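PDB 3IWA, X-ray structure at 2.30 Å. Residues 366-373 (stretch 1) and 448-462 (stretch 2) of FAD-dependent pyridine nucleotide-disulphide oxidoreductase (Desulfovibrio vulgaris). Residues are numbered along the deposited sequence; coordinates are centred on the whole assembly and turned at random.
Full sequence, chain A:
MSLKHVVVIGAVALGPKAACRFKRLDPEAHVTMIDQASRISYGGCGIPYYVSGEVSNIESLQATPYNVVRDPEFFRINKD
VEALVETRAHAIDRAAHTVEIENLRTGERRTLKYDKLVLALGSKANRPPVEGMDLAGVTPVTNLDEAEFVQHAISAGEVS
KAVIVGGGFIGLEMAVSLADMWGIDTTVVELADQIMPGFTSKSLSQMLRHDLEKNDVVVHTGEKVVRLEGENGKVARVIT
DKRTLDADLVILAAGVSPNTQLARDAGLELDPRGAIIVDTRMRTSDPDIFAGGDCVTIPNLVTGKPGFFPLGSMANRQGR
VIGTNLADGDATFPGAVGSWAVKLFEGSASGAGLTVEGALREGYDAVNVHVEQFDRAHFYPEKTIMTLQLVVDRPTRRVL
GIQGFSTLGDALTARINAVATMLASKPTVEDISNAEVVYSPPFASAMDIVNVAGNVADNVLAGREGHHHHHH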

# COMPACT_ATOMS: atom_id res chain seq x y z
N ALA A 366 -6.55 -12.82 -20.24
CA ALA A 366 -6.75 -12.16 -18.96
C ALA A 366 -8.19 -12.18 -18.55
O ALA A 366 -9.06 -12.17 -19.38
N VAL A 367 -8.42 -12.14 -17.24
CA VAL A 367 -9.77 -12.02 -16.73
C VAL A 367 -9.84 -10.88 -15.73
O VAL A 367 -8.93 -10.65 -14.96
N ASN A 368 -10.94 -10.15 -15.78
CA ASN A 368 -11.21 -9.08 -14.88
C ASN A 368 -12.13 -9.57 -13.77
O ASN A 368 -13.29 -9.92 -14.02
N VAL A 369 -11.62 -9.58 -12.55
CA VAL A 369 -12.37 -9.97 -11.35
C VAL A 369 -12.76 -8.74 -10.53
O VAL A 369 -11.92 -7.96 -10.15
N HIS A 370 -14.03 -8.57 -10.24
CA HIS A 370 -14.46 -7.42 -9.44
C HIS A 370 -14.98 -7.83 -8.05
O HIS A 370 -15.45 -8.92 -7.85
N VAL A 371 -14.87 -6.91 -7.13
CA VAL A 371 -15.30 -7.08 -5.78
C VAL A 371 -15.83 -5.74 -5.33
O VAL A 371 -15.24 -4.72 -5.66
N GLU A 372 -16.96 -5.75 -4.62
CA GLU A 372 -17.55 -4.53 -4.04
C GLU A 372 -17.73 -4.68 -2.54
O GLU A 372 -17.79 -5.81 -2.05
N GLN A 373 -17.81 -3.56 -1.82
CA GLN A 373 -17.95 -3.56 -0.35
C GLN A 373 -19.04 -2.59 0.10
O GLN A 373 -19.06 -1.42 -0.31
N ASP A 448 -9.80 -8.13 4.58
CA ASP A 448 -9.59 -6.95 3.78
C ASP A 448 -9.99 -7.22 2.32
O ASP A 448 -9.83 -8.32 1.81
N ILE A 449 -10.51 -6.19 1.66
CA ILE A 449 -11.00 -6.31 0.31
C ILE A 449 -9.94 -6.74 -0.68
O ILE A 449 -10.25 -7.45 -1.62
N VAL A 450 -8.69 -6.39 -0.45
CA VAL A 450 -7.61 -6.82 -1.32
C VAL A 450 -7.44 -8.34 -1.29
O VAL A 450 -7.25 -8.96 -2.34
N ASN A 451 -7.45 -8.91 -0.09
CA ASN A 451 -7.39 -10.36 0.07
C ASN A 451 -8.63 -11.00 -0.56
O ASN A 451 -8.55 -12.02 -1.21
N VAL A 452 -9.79 -10.40 -0.34
CA VAL A 452 -11.03 -10.93 -0.90
C VAL A 452 -10.92 -10.96 -2.43
O VAL A 452 -11.28 -11.94 -3.04
N ALA A 453 -10.32 -9.95 -3.05
CA ALA A 453 -10.17 -9.95 -4.50
C ALA A 453 -9.31 -11.12 -4.95
O ALA A 453 -9.61 -11.75 -5.96
N GLY A 454 -8.24 -11.41 -4.22
CA GLY A 454 -7.39 -12.57 -4.52
C GLY A 454 -8.11 -13.91 -4.37
O GLY A 454 -7.89 -14.83 -5.14
N ASN A 455 -9.00 -14.01 -3.39
CA ASN A 455 -9.79 -15.24 -3.18
C ASN A 455 -10.83 -15.45 -4.29
O ASN A 455 -10.94 -16.56 -4.84
N VAL A 456 -11.57 -14.39 -4.64
CA VAL A 456 -12.50 -14.44 -5.77
C VAL A 456 -11.81 -14.78 -7.09
O VAL A 456 -12.30 -15.60 -7.85
N ALA A 457 -10.62 -14.24 -7.33
CA ALA A 457 -9.86 -14.57 -8.54
C ALA A 457 -9.34 -16.02 -8.59
O ALA A 457 -9.26 -16.65 -9.66
N ASP A 458 -8.90 -16.54 -7.45
CA ASP A 458 -8.51 -17.94 -7.35
C ASP A 458 -9.75 -18.82 -7.59
O ASP A 458 -9.67 -19.83 -8.27
N ASN A 459 -10.89 -18.41 -7.04
CA ASN A 459 -12.17 -19.06 -7.33
C ASN A 459 -12.61 -18.96 -8.82
O ASN A 459 -13.00 -19.98 -9.44
N VAL A 460 -12.57 -17.75 -9.39
CA VAL A 460 -12.91 -17.60 -10.82
C VAL A 460 -11.98 -18.49 -11.65
O VAL A 460 -12.46 -19.24 -12.48
N LEU A 461 -10.68 -18.50 -11.39
CA LEU A 461 -9.76 -19.38 -12.15
C LEU A 461 -9.93 -20.91 -11.95
O LEU A 461 -9.40 -21.71 -12.73
N ALA A 462 -10.63 -21.34 -10.90
CA ALA A 462 -10.80 -22.77 -10.63
C ALA A 462 -12.11 -23.27 -11.27
O ALA A 462 -12.14 -24.34 -11.89

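The strand that includes Val367 to Val371 packs against the helix that begins after Asp448 through a predominantly apolar contact, in which alternate strand valines meet one side of the helix and no hydrogen bond crosses between the two. The elements run at 136° to one another, with axes approaching to 8.2 Å, and the two stretches together bury 466 Å².

Strand alternation decides which side chains take part. Val367, Val369 and Val371 point toward the helix, whereas Ala366, His370 and Glu372 point away. Helical periodicity provides the matching surface: Ile449, Val452, Val456 and Val460 point toward the strand, and the small, sideways-directed side chains of Ala453 and Ala457 lie where the backbones are close, with CA of Val371 6.0 Å from CA of Ala453 and CA of Val369 5.9 Å from CA of Ala457.

Val371, a t rotamer, covers the N-terminal part of the helix. Its CG1 lies 3.3 Å from CG1 of Ile449, a tight contact made by an extended tt side chain, while its CG2 rests 3.7 Å from CA of Ala453 and 4.0 Å from CG2 of Val456. One turn further along the helix, Val369, also t, places CG1 3.5 Å from CG1 of Val456 and CG2 3.9 Å from CB of Ala457. Val367 has an off-rotamer chi1 of 25°; its CG1 meets CD2 of Leu461 at 3.8 Å, the mt leucine bringing its end nearer although its CA-to-CB bond points sideways. At the other end, the extended Gln373 brings NE2 to 3.9 Å from CB of Ile449, a contact without a polar partner on the helix.

No polar pair spans the two stretches; several helix side chains, such as Asn451, are hydrogen-bonded elsewhere in the structure. His370 ND1 donates to Glu372 OE2 at 3.2 Å on the strand face turned from the helix, and Asp448 OD1 caps the helix by accepting from Val450 N at 3.1 Å.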

# COMPACT_ATOMS: atom_id res chain seq x y z
CB ALA A 366 -6.30 -10.73 -19.04
CB VAL A 367 -10.26 -13.37 -16.12
CG1 VAL A 367 -9.11 -14.22 -15.66
CG2 VAL A 367 -11.17 -13.14 -14.97
CB ASN A 368 -11.89 -7.95 -15.65
CG ASN A 368 -11.73 -6.59 -14.99
OD1 ASN A 368 -12.66 -5.80 -14.97
ND2 ASN A 368 -10.55 -6.30 -14.49
CB VAL A 369 -11.46 -10.88 -10.50
CG1 VAL A 369 -12.14 -11.30 -9.22
CG2 VAL A 369 -11.04 -12.08 -11.31
CB HIS A 370 -15.51 -6.60 -10.16
CG HIS A 370 -16.65 -7.41 -10.67
ND1 HIS A 370 -17.79 -7.64 -9.92
CD2 HIS A 370 -16.81 -8.09 -11.83
CE1 HIS A 370 -18.61 -8.42 -10.60
NE2 HIS A 370 -18.05 -8.71 -11.76
CB VAL A 371 -14.11 -7.43 -4.90
CG1 VAL A 371 -14.44 -7.17 -3.49
CG2 VAL A 371 -13.68 -8.90 -5.14
CB GLU A 372 -18.91 -4.19 -4.67
CG GLU A 372 -18.84 -3.90 -6.16
CD GLU A 372 -18.61 -5.15 -6.99
OE1 GLU A 372 -19.19 -6.20 -6.65
OE2 GLU A 372 -17.87 -5.08 -7.99
CB GLN A 373 -16.62 -3.21 0.31
CG GLN A 373 -16.62 -3.20 1.85
CD GLN A 373 -15.23 -2.89 2.43
OE1 GLN A 373 -14.93 -1.75 2.79
NE2 GLN A 373 -14.37 -3.91 2.50
CB ASP A 448 -8.12 -6.54 3.87
CG ASP A 448 -7.87 -5.13 3.34
OD1 ASP A 448 -7.72 -4.96 2.11
OD2 ASP A 448 -7.81 -4.20 4.16
CB ILE A 449 -11.78 -5.05 -0.15
CG1 ILE A 449 -12.49 -5.35 -1.48
CG2 ILE A 449 -10.87 -3.84 -0.21
CD1 ILE A 449 -13.30 -4.20 -2.04
CB VAL A 450 -6.26 -6.16 -0.95
CG1 VAL A 450 -5.11 -6.93 -1.57
CG2 VAL A 450 -6.24 -4.72 -1.41
CB ASN A 451 -7.32 -10.77 1.56
CG ASN A 451 -6.05 -10.29 2.29
OD1 ASN A 451 -6.13 -9.87 3.43
ND2 ASN A 451 -4.89 -10.39 1.64
CB VAL A 452 -12.26 -10.15 -0.40
CG1 VAL A 452 -13.59 -10.57 -1.14
CG2 VAL A 452 -12.38 -10.30 1.15
CB ALA A 453 -9.58 -8.63 -5.01
CB ASN A 455 -10.46 -15.22 -1.80
CG ASN A 455 -9.43 -15.21 -0.63
OD1 ASN A 455 -8.22 -15.43 -0.79
ND2 ASN A 455 -9.94 -14.95 0.54
CB VAL A 456 -13.30 -13.16 -5.93
CG1 VAL A 456 -14.16 -13.25 -7.19
CG2 VAL A 456 -14.15 -12.89 -4.70
CB ALA A 457 -8.69 -13.60 -8.66
CB ASP A 458 -7.88 -18.21 -5.98
CG ASP A 458 -7.68 -19.68 -5.68
OD1 ASP A 458 -7.36 -20.48 -6.57
OD2 ASP A 458 -7.82 -20.03 -4.52
CB ASN A 459 -13.27 -18.50 -6.40
CG ASN A 459 -13.10 -18.94 -4.96
OD1 ASN A 459 -12.28 -19.81 -4.65
ND2 ASN A 459 -13.84 -18.31 -4.07
CB VAL A 460 -12.89 -16.15 -11.33
CG1 VAL A 460 -12.95 -16.12 -12.88
CG2 VAL A 460 -14.02 -15.37 -10.73
CB LEU A 461 -8.29 -19.00 -11.89
CG LEU A 461 -7.78 -17.60 -12.31
CD1 LEU A 461 -6.30 -17.41 -11.93
CD2 LEU A 461 -7.97 -17.36 -13.79
CB ALA A 462 -10.80 -23.03 -9.11